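Local coordinates for penicillin-binding protein PbpB (Mycobacterium tuberculosis, PDB 6KGW) that synthesises cross-linked peptidoglycan for the cell wall and binds penicillins at its transpeptidase domain, at residues L291-S296 with K323-G328; T316-F321 with P555-Q560; R447-R452 with A473-T478. All coordinates share one frame; numbering follows the deposited sequence.

Contact 1: residues L291-S296 with K323-G328; sequences LQVPGS and KSSNVG. With AIX ((2R,4S)-2-[(1R)-1-{[(2R)-2-amino-2-phenylacetyl]amino}-2-oxoethyl]-5,5-dimethyl-1,3-thiazolidine-4-carboxylic acid), chain E.
Val-293 and Val-327 meet just behind Ser-324, Ser-325 and Asn-326, which fit the SxN motif of penicillin-binding transpeptidases. The contact is mostly van der Waals packing, with no hydrogen bond across it. Val-293 reaches in with CG1, which its chi1 of 174° holds anti to the backbone N; this methyl stands 3.3 Å from Ser-325 OG and 3.8 Å from Val-327 CG1. The ring of Pro-294 lies slantwise against the same Val-327 methyl, CG to CG1 3.8 Å. Val-327 spreads its two branches along the turn: CG1 comes within 3.2 Å of Pro-294 O, whereas CG2 packs on the backbone of Ser-296, 3.6 Å from its CA. Touched by Val-293 CG1, Ser-325 OG also caps the following helix by accepting from Gly-328 N at 2.8 Å (157° at the hydrogen), and it has Asp-306 as a further partner. Just before this N-cap, Ser-324 has positive phi and is the C' residue of a Schellman motif that ends the preceding helix. Ser-324 and Asn-326, on either side of Ser-325 in sequence, both reach the bound ring-opened ampicillin. Ser-324 OG accepts from thiazolidine N3 of the ligand at 3.0 Å and also bonds Lys-272 and Lys-475, while Asn-326 ND2 donates to ligand amide oxygen O3, at a modelled 2.5 Å that is doubtfully short, and its OD1 bonds Lys-272. The valines thus pack the rear of a turn whose front lines the penicillin pocket. In the fold, residues 291-296 lie in the loop between helix 272-281 and strand 296-299 and lead into that strand, passing over the start of helix 326-347, where Met-331 extends the apolar surface beneath Val-293 and Pro-294; the Schellman turn joins that helix to helix 317-323.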
loop_
_atom_site.group_PDB
_atom_site.type_symbol
_atom_site.label_atom_id
_atom_site.label_comp_id
_atom_site.label_asym_id
_atom_site.label_seq_id
_atom_site.Cartn_x
_atom_site.Cartn_y
_atom_site.Cartn_z
ATOM N N LEU A 291 -29.945 3.442 6.787
ATOM C CA LEU A 291 -30.300 3.266 5.390
ATOM C C LEU A 291 -31.236 2.075 5.233
ATOM O O LEU A 291 -31.527 1.345 6.184
ATOM C CB LEU A 291 -29.045 3.073 4.534
ATOM C CG LEU A 291 -27.951 4.131 4.698
ATOM C CD1 LEU A 291 -26.704 3.725 3.938
ATOM C CD2 LEU A 291 -28.439 5.480 4.190
ATOM N N GLN A 292 -31.710 1.902 4.010
ATOM C CA GLN A 292 -32.502 0.755 3.589
ATOM C C GLN A 292 -31.791 0.169 2.377
ATOM O O GLN A 292 -31.805 0.767 1.298
ATOM C CB GLN A 292 -33.931 1.177 3.244
ATOM C CG GLN A 292 -34.652 1.902 4.362
ATOM C CD GLN A 292 -34.753 1.053 5.626
ATOM O OE1 GLN A 292 -35.113 -0.122 5.573
ATOM N NE2 GLN A 292 -34.429 1.649 6.768
ATOM N N VAL A 293 -31.139 -0.972 2.546
ATOM C CA VAL A 293 -30.264 -1.479 1.495
ATOM C C VAL A 293 -30.839 -2.796 0.982
ATOM O O VAL A 293 -30.818 -3.808 1.697
ATOM C CB VAL A 293 -28.821 -1.635 1.997
ATOM C CG1 VAL A 293 -27.940 -2.299 0.932
ATOM C CG2 VAL A 293 -28.267 -0.274 2.353
ATOM N N PRO A 294 -31.367 -2.834 -0.239
ATOM C CA PRO A 294 -31.790 -4.110 -0.829
ATOM C C PRO A 294 -30.611 -5.033 -1.097
ATOM O O PRO A 294 -29.446 -4.630 -1.096
ATOM C CB PRO A 294 -32.468 -3.697 -2.146
ATOM C CG PRO A 294 -31.936 -2.321 -2.447
ATOM C CD PRO A 294 -31.699 -1.680 -1.097
ATOM N N GLY A 295 -30.936 -6.302 -1.337
ATOM C CA GLY A 295 -29.908 -7.266 -1.684
ATOM C C GLY A 295 -29.363 -7.115 -3.087
ATOM O O GLY A 295 -28.351 -7.746 -3.414
ATOM N N SER A 296 -30.003 -6.302 -3.922
ATOM C CA SER A 296 -29.449 -6.054 -5.239
ATOM C C SER A 296 -30.130 -4.835 -5.821
ATOM O O SER A 296 -31.227 -4.457 -5.408
ATOM C CB SER A 296 -29.606 -7.270 -6.166
ATOM O OG SER A 296 -30.925 -7.788 -6.144
ATOM N N LYS A 323 -19.621 -3.706 6.743
ATOM C CA LYS A 323 -20.037 -4.994 6.208
ATOM C C LYS A 323 -19.728 -5.125 4.723
ATOM O O LYS A 323 -19.837 -6.228 4.176
ATOM C CB LYS A 323 -21.536 -5.230 6.458
ATOM C CG LYS A 323 -21.864 -5.619 7.877
ATOM C CD LYS A 323 -23.353 -5.868 8.062
ATOM C CE LYS A 323 -23.714 -6.106 9.531
ATOM N NZ LYS A 323 -22.905 -7.216 10.174
ATOM N N SER A 324 -19.339 -4.025 4.080
ATOM C CA SER A 324 -18.965 -3.988 2.666
ATOM C C SER A 324 -20.146 -4.358 1.761
ATOM O O SER A 324 -20.041 -5.208 0.877
ATOM C CB SER A 324 -17.748 -4.878 2.402
ATOM O OG SER A 324 -16.967 -4.366 1.354
ATOM N N SER A 325 -21.277 -3.688 1.975
ATOM C CA SER A 325 -22.406 -3.779 1.050
ATOM C C SER A 325 -22.090 -3.057 -0.264
ATOM O O SER A 325 -21.863 -1.843 -0.272
ATOM C CB SER A 325 -23.653 -3.185 1.699
ATOM O OG SER A 325 -24.708 -3.014 0.767
ATOM N N ASN A 326 -22.080 -3.801 -1.377
ATOM C CA ASN A 326 -21.931 -3.165 -2.685
ATOM C C ASN A 326 -23.145 -2.298 -3.006
ATOM O O ASN A 326 -23.006 -1.146 -3.433
ATOM C CB ASN A 326 -21.739 -4.221 -3.782
ATOM C CG ASN A 326 -20.393 -4.954 -3.697
ATOM O OD1 ASN A 326 -19.427 -4.470 -3.103
ATOM N ND2 ASN A 326 -20.338 -6.139 -4.308
ATOM N N VAL A 327 -24.344 -2.850 -2.812
ATOM C CA VAL A 327 -25.581 -2.108 -3.053
ATOM C C VAL A 327 -25.597 -0.813 -2.244
ATOM O O VAL A 327 -25.867 0.277 -2.775
ATOM C CB VAL A 327 -26.792 -3.007 -2.731
ATOM C CG1 VAL A 327 -28.115 -2.230 -2.835
ATOM C CG2 VAL A 327 -26.774 -4.250 -3.646
ATOM N N GLY A 328 -25.282 -0.913 -0.947
ATOM C CA GLY A 328 -25.235 0.275 -0.119
ATOM C C GLY A 328 -24.221 1.294 -0.604
ATOM O O GLY A 328 -24.497 2.500 -0.617
HETATM C C8 AIX E . -16.129 -12.826 -3.614
HETATM C C5 AIX E . -16.989 -10.717 -4.403
HETATM C C6 AIX E . -16.849 -9.064 0.450
HETATM N N1 AIX E . -16.526 -7.803 -3.302
HETATM C C2 AIX E . -14.705 -7.982 1.390
HETATM N N3 AIX E . -16.155 -6.783 -0.160
HETATM C C4 AIX E . -16.778 -9.395 -5.120
HETATM C C1 AIX E . -17.503 -8.924 1.824
HETATM C C3 AIX E . -17.319 -8.206 -4.306
HETATM C C7 AIX E . -15.953 -11.635 -4.300
HETATM C C9 AIX E . -17.339 -13.114 -3.022
HETATM C C10 AIX E . -18.379 -12.213 -3.125
HETATM C C11 AIX E . -18.207 -11.025 -3.815
HETATM C C12 AIX E . -15.642 -8.108 0.200
HETATM C C13 AIX E . -17.290 -6.871 -1.052
HETATM C C14 AIX E . -16.752 -6.601 -2.499
HETATM C C15 AIX E . -15.456 -5.738 -2.297
HETATM C C16 AIX E . -16.435 -10.511 0.187
HETATM N N2 AIX E . -17.325 -9.436 -6.490
HETATM O O1 AIX E . -14.896 -6.865 2.017
HETATM O O2 AIX E . -13.874 -8.826 1.720
HETATM O O3 AIX E . -18.390 -7.676 -4.589
HETATM O O4 AIX E . -14.367 -6.240 -2.210
HETATM S S1 AIX E . -18.046 -8.536 -0.846
#

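Contact 2: residues T316-F321 with P555-Q560; sequences TTTGVF and PPLVLQ
Thr-316 turns its hydroxyl toward the backbone of the C-terminal tail, and Leu-559 lays its side chain against Gly-319 in the first turn of the helix. With chi1 at 64°, Thr-316 OG1 sits between its own N and carbonyl carbon, and from there serves both segments: it donates to Val-558 O at 2.6 Å, tilted 24° from that carbonyl plane, and accepts from Gly-319 N at 3.0 Å, capping the helix. Thr-316 N donates to the next carbonyl, Leu-559 O, at 2.9 Å, approaching well above the carbonyl plane (47°). One residue therefore grips two successive carbonyls of the tail. Leu-559 O is also met by a CA-H...O contact from Gly-319 CA, 3.2 Å away, so the tail runs almost onto the helix backbone. Leu-559 CB, 3.5 Å from Gly-319 CA, covers the glycine from the side, with CG following close by. Thr-318 faces the tail too: its CB stands 3.8 Å from Val-558 O and CG2 lies loosely toward Leu-557 and Leu-559, while its hydroxyl is bonded to Pro-287 O. Set back from the active site, the contact fastens the chain's end to the first turn of helix 317-323, whose inner side packs on helix 326-347, helix 436-446 and, through Phe-321, helix 272-281; Gln-451 and Gln-458 accept further hydrogen bonds from backbone N atoms of the tail.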
loop_
_atom_site.group_PDB
_atom_site.type_symbol
_atom_site.label_atom_id
_atom_site.label_comp_id
_atom_site.label_asym_id
_atom_site.label_seq_id
_atom_site.Cartn_x
_atom_site.Cartn_y
_atom_site.Cartn_z
ATOM N N THR A 316 -26.644 1.021 8.857
ATOM C CA THR A 316 -26.158 2.385 8.900
ATOM C C THR A 316 -25.101 2.569 7.815
ATOM O O THR A 316 -24.551 1.600 7.285
ATOM C CB THR A 316 -25.585 2.703 10.283
ATOM O OG1 THR A 316 -24.437 1.876 10.527
ATOM C CG2 THR A 316 -26.636 2.429 11.360
ATOM N N THR A 317 -24.844 3.835 7.460
ATOM C CA THR A 317 -23.706 4.161 6.601
ATOM C C THR A 317 -22.424 3.530 7.147
ATOM O O THR A 317 -21.618 2.980 6.388
ATOM C CB THR A 317 -23.591 5.690 6.472
ATOM O OG1 THR A 317 -24.661 6.184 5.650
ATOM C CG2 THR A 317 -22.227 6.153 5.889
ATOM N N THR A 318 -22.245 3.548 8.474
ATOM C CA THR A 318 -21.145 2.803 9.087
ATOM C C THR A 318 -21.191 1.321 8.725
ATOM O O THR A 318 -20.156 0.715 8.423
ATOM C CB THR A 318 -21.172 2.994 10.599
ATOM O OG1 THR A 318 -20.899 4.373 10.896
ATOM C CG2 THR A 318 -20.144 2.085 11.280
ATOM N N GLY A 319 -22.385 0.726 8.731
ATOM C CA GLY A 319 -22.504 -0.677 8.383
ATOM C C GLY A 319 -22.282 -0.970 6.916
ATOM O O GLY A 319 -21.801 -2.050 6.565
ATOM N N VAL A 320 -22.644 -0.035 6.034
ATOM C CA VAL A 320 -22.413 -0.255 4.610
ATOM C C VAL A 320 -20.933 -0.502 4.354
ATOM O O VAL A 320 -20.565 -1.405 3.594
ATOM C CB VAL A 320 -22.946 0.930 3.785
ATOM C CG1 VAL A 320 -22.357 0.921 2.369
ATOM C CG2 VAL A 320 -24.487 0.914 3.738
ATOM N N PHE A 321 -20.058 0.266 5.005
ATOM C CA PHE A 321 -18.632 0.063 4.786
ATOM C C PHE A 321 -18.050 -1.010 5.704
ATOM O O PHE A 321 -17.148 -1.742 5.282
ATOM C CB PHE A 321 -17.874 1.391 4.952
ATOM C CG PHE A 321 -18.355 2.455 4.014
ATOM C CD1 PHE A 321 -18.111 2.348 2.638
ATOM C CD2 PHE A 321 -19.104 3.520 4.480
ATOM C CE1 PHE A 321 -18.588 3.303 1.757
ATOM C CE2 PHE A 321 -19.589 4.476 3.601
ATOM C CZ PHE A 321 -19.325 4.365 2.239
ATOM N N PRO A 555 -18.060 2.983 23.094
ATOM C CA PRO A 555 -19.122 1.975 22.959
ATOM C C PRO A 555 -19.078 1.347 21.578
ATOM O O PRO A 555 -18.520 1.952 20.654
ATOM C CB PRO A 555 -20.416 2.776 23.172
ATOM C CG PRO A 555 -20.035 4.204 22.964
ATOM C CD PRO A 555 -18.564 4.361 23.207
ATOM N N PRO A 556 -19.622 0.139 21.399
ATOM C CA PRO A 556 -19.603 -0.480 20.068
ATOM C C PRO A 556 -20.276 0.410 19.033
ATOM O O PRO A 556 -21.188 1.180 19.342
ATOM C CB PRO A 556 -20.383 -1.784 20.269
ATOM C CG PRO A 556 -20.250 -2.096 21.708
ATOM C CD PRO A 556 -20.155 -0.769 22.432
ATOM N N LEU A 557 -19.794 0.318 17.797
ATOM C CA LEU A 557 -20.414 1.038 16.701
ATOM C C LEU A 557 -21.597 0.255 16.166
ATOM O O LEU A 557 -21.604 -0.980 16.187
ATOM C CB LEU A 557 -19.423 1.299 15.567
ATOM C CG LEU A 557 -18.124 2.012 15.932
ATOM C CD1 LEU A 557 -17.278 2.109 14.685
ATOM C CD2 LEU A 557 -18.385 3.407 16.511
ATOM N N VAL A 558 -22.597 0.984 15.674
ATOM C CA VAL A 558 -23.807 0.372 15.138
ATOM C C VAL A 558 -23.655 0.278 13.623
ATOM O O VAL A 558 -23.612 1.295 12.917
ATOM C CB VAL A 558 -25.064 1.160 15.529
ATOM C CG1 VAL A 558 -26.309 0.409 15.109
ATOM C CG2 VAL A 558 -25.071 1.431 17.028
ATOM N N LEU A 559 -23.569 -0.954 13.124
ATOM C CA LEU A 559 -23.558 -1.233 11.694
ATOM C C LEU A 559 -24.941 -1.531 11.163
ATOM O O LEU A 559 -25.229 -1.238 9.997
ATOM C CB LEU A 559 -22.648 -2.426 11.375
ATOM C CG LEU A 559 -21.137 -2.286 11.593
ATOM C CD1 LEU A 559 -20.769 -1.941 13.047
ATOM C CD2 LEU A 559 -20.412 -3.556 11.159
ATOM N N GLN A 560 -25.797 -2.078 12.019
ATOM C CA GLN A 560 -27.121 -2.552 11.653
ATOM C C GLN A 560 -28.099 -2.001 12.678
ATOM O O GLN A 560 -27.907 -2.196 13.882
ATOM C CB GLN A 560 -27.136 -4.076 11.639
ATOM C CG GLN A 560 -28.282 -4.715 10.941
ATOM C CD GLN A 560 -28.032 -6.199 10.754
ATOM O OE1 GLN A 560 -26.941 -6.607 10.349
ATOM N NE2 GLN A 560 -29.025 -7.018 11.084
#

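Contact 3: residues R447-R452 with A473-T478; sequences RAVVQR and AGKTGT. With AIX ((2R,4S)-2-[(1R)-1-{[(2R)-2-amino-2-phenylacetyl]amino}-2-oxoethyl]-5,5-dimethyl-1,3-thiazolidine-4-carboxylic acid), chain E.
Val-449 presses both methyls onto the backbone of strand 473-483, straddling the carbonyl of Gly-474. Its chi1 of 169° sets CG1 anti to the backbone N, over Lys-475 CA at 3.9 Å, and leaves CG2 beside that N, 3.1 Å from Gly-474 O. The same CG2 touches Lys-475 CD, the two side chains crossing at nearly a right angle. Two residues earlier, Arg-447 meets Ala-473 with the root of its chain: CG rests 4.1 Å from Ala-473 CB, and the guanidinium leads off to Pro-553 O and Gln-444. Lys-475 CG lies opposite the backbone N, and the chain then bends at chi2 (70°) and again at chi4 (81°). The folded chain brings NZ back to Thr-476 O at 2.7 Å. Thr-476 sends OG1 2.7 Å from carboxylate oxygen O1 of the opened ampicillin, and Thr-461 is a second partner of this hydroxyl. Thr-478 OG1 donates to O2, the other oxygen of that group, at 3.0 Å, while its N donates at 2.8 Å to ligand O4, the carbonyl oxygen on C15, consistent with a role in the oxyanion hole. No hydrogen bond joins the two segments: hydrocarbon packs against residues 473-475, whereas at the KTG motif, 475-477, and the following Thr-478 two threonine hydroxyls bond the carboxylate, with Lys-475 NZ nearby, consistent with a site that recognises the carboxylate of penicillins.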
loop_
_atom_site.group_PDB
_atom_site.type_symbol
_atom_site.label_atom_id
_atom_site.label_comp_id
_atom_site.label_asym_id
_atom_site.label_seq_id
_atom_site.Cartn_x
_atom_site.Cartn_y
_atom_site.Cartn_z
ATOM N N ARG A 447 -13.293 1.855 11.850
ATOM C CA ARG A 447 -13.160 0.963 13.004
ATOM C C ARG A 447 -14.210 -0.131 12.989
ATOM O O ARG A 447 -13.999 -1.183 13.605
ATOM C CB ARG A 447 -13.278 1.721 14.323
ATOM C CG ARG A 447 -12.147 2.646 14.573
ATOM C CD ARG A 447 -12.409 3.440 15.817
ATOM N NE ARG A 447 -12.450 2.578 16.989
ATOM C CZ ARG A 447 -12.827 2.991 18.195
ATOM N NH1 ARG A 447 -13.197 4.254 18.382
ATOM N NH2 ARG A 447 -12.830 2.141 19.207
ATOM N N ALA A 448 -15.336 0.099 12.304
ATOM C CA ALA A 448 -16.370 -0.921 12.237
ATOM C C ALA A 448 -15.886 -2.162 11.497
ATOM O O ALA A 448 -16.376 -3.267 11.754
ATOM C CB ALA A 448 -17.622 -0.362 11.569
ATOM N N VAL A 449 -14.930 -2.003 10.581
ATOM C CA VAL A 449 -14.471 -3.138 9.792
ATOM C C VAL A 449 -13.784 -4.174 10.680
ATOM O O VAL A 449 -13.864 -5.387 10.421
ATOM C CB VAL A 449 -13.564 -2.631 8.653
ATOM C CG1 VAL A 449 -12.833 -3.791 7.959
ATOM C CG2 VAL A 449 -14.402 -1.812 7.631
ATOM N N VAL A 450 -13.158 -3.734 11.774
ATOM C CA VAL A 450 -12.478 -4.654 12.675
ATOM C C VAL A 450 -13.305 -4.944 13.922
ATOM O O VAL A 450 -12.816 -5.614 14.832
ATOM C CB VAL A 450 -11.081 -4.137 13.054
ATOM C CG1 VAL A 450 -10.259 -3.879 11.819
ATOM C CG2 VAL A 450 -11.191 -2.863 13.863
ATOM N N GLN A 451 -14.551 -4.471 13.982
ATOM C CA GLN A 451 -15.360 -4.687 15.175
ATOM C C GLN A 451 -15.901 -6.118 15.220
ATOM O O GLN A 451 -16.393 -6.657 14.220
ATOM C CB GLN A 451 -16.507 -3.681 15.259
ATOM C CG GLN A 451 -17.369 -3.834 16.541
ATOM C CD GLN A 451 -18.415 -2.740 16.706
ATOM O OE1 GLN A 451 -18.112 -1.650 17.170
ATOM N NE2 GLN A 451 -19.646 -3.031 16.330
ATOM N N ARG A 452 -15.795 -6.731 16.387
ATOM C CA ARG A 452 -16.199 -8.111 16.590
ATOM C C ARG A 452 -17.539 -8.116 17.306
ATOM O O ARG A 452 -17.771 -7.301 18.199
ATOM C CB ARG A 452 -15.132 -8.863 17.404
ATOM C CG ARG A 452 -15.201 -10.361 17.319
ATOM C CD ARG A 452 -13.974 -11.024 17.948
ATOM N NE ARG A 452 -12.867 -11.239 17.005
ATOM C CZ ARG A 452 -12.881 -12.138 16.018
ATOM N NH1 ARG A 452 -13.951 -12.895 15.818
ATOM N NH2 ARG A 452 -11.829 -12.280 15.223
ATOM N N ALA A 473 -8.291 0.698 12.393
ATOM C CA ALA A 473 -9.304 1.072 11.410
ATOM C C ALA A 473 -8.792 0.605 10.065
ATOM O O ALA A 473 -7.622 0.840 9.745
ATOM C CB ALA A 473 -9.565 2.590 11.399
ATOM N N GLY A 474 -9.645 -0.061 9.299
ATOM C CA GLY A 474 -9.220 -0.528 7.999
ATOM C C GLY A 474 -10.396 -0.840 7.103
ATOM O O GLY A 474 -11.540 -0.518 7.416
ATOM N N LYS A 475 -10.094 -1.466 5.972
ATOM C CA LYS A 475 -11.113 -1.905 5.032
ATOM C C LYS A 475 -10.576 -3.104 4.260
ATOM O O LYS A 475 -9.433 -3.081 3.794
ATOM C CB LYS A 475 -11.504 -0.777 4.073
ATOM C CG LYS A 475 -12.518 -1.169 3.007
ATOM C CD LYS A 475 -13.892 -1.408 3.620
ATOM C CE LYS A 475 -14.876 -1.972 2.611
ATOM N NZ LYS A 475 -14.680 -3.444 2.471
ATOM N N THR A 476 -11.392 -4.149 4.152
ATOM C CA THR A 476 -11.079 -5.341 3.376
ATOM C C THR A 476 -11.442 -5.134 1.916
ATOM O O THR A 476 -12.218 -4.236 1.569
ATOM C CB THR A 476 -11.854 -6.549 3.905
ATOM O OG1 THR A 476 -13.229 -6.176 4.077
ATOM C CG2 THR A 476 -11.268 -7.071 5.244
ATOM N N GLY A 477 -10.909 -6.003 1.065
ATOM C CA GLY A 477 -11.383 -6.090 -0.306
ATOM C C GLY A 477 -11.221 -7.471 -0.897
ATOM O O GLY A 477 -10.314 -8.226 -0.538
ATOM N N THR A 478 -12.103 -7.785 -1.844
ATOM C CA THR A 478 -12.079 -9.036 -2.606
ATOM C C THR A 478 -12.509 -8.655 -4.022
ATOM O O THR A 478 -13.705 -8.514 -4.297
ATOM C CB THR A 478 -13.012 -10.098 -2.015
ATOM O OG1 THR A 478 -12.748 -10.272 -0.620
ATOM C CG2 THR A 478 -12.829 -11.437 -2.710
HETATM C C8 AIX E . -16.129 -12.826 -3.614
HETATM C C5 AIX E . -16.989 -10.717 -4.403
HETATM C C6 AIX E . -16.849 -9.064 0.450
HETATM N N1 AIX E . -16.526 -7.803 -3.302
HETATM C C2 AIX E . -14.705 -7.982 1.390
HETATM N N3 AIX E . -16.155 -6.783 -0.160
HETATM C C4 AIX E . -16.778 -9.395 -5.120
HETATM C C1 AIX E . -17.503 -8.924 1.824
HETATM C C3 AIX E . -17.319 -8.206 -4.306
HETATM C C7 AIX E . -15.953 -11.635 -4.300
HETATM C C9 AIX E . -17.339 -13.114 -3.022
HETATM C C10 AIX E . -18.379 -12.213 -3.125
HETATM C C11 AIX E . -18.207 -11.025 -3.815
HETATM C C12 AIX E . -15.642 -8.108 0.200
HETATM C C13 AIX E . -17.290 -6.871 -1.052
HETATM C C14 AIX E . -16.752 -6.601 -2.499
HETATM C C15 AIX E . -15.456 -5.738 -2.297
HETATM C C16 AIX E . -16.435 -10.511 0.187
HETATM N N2 AIX E . -17.325 -9.436 -6.490
HETATM O O1 AIX E . -14.896 -6.865 2.017
HETATM O O2 AIX E . -13.874 -8.826 1.720
HETATM O O3 AIX E . -18.390 -7.676 -4.589
HETATM O O4 AIX E . -14.367 -6.240 -2.210
HETATM S S1 AIX E . -18.046 -8.536 -0.846
#

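In the fold
Contacts 1 and 2 share helix 317-323, contact 2 at its start and contact 1 just past its end, with centres about 12 Å apart; Ser-325 N reaches Val-320 O at 2.9 Å between them. Contact 3 lies about 11 Å from contact 2, centre to centre, and is joined to it by Leu-557 N and Gln-451 OE1, 2.7 Å apart. Contacts 1 and 3, their centres about 16 Å apart, both touch the opened ampicillin and meet where Ser-324 OG lies 2.7 Å from Lys-475 NZ, near Ser-269, the probable acylated nucleophile. Contact 2 stands back from this pocket, the side chain of Leu-559 being about 11 Å from the ligand.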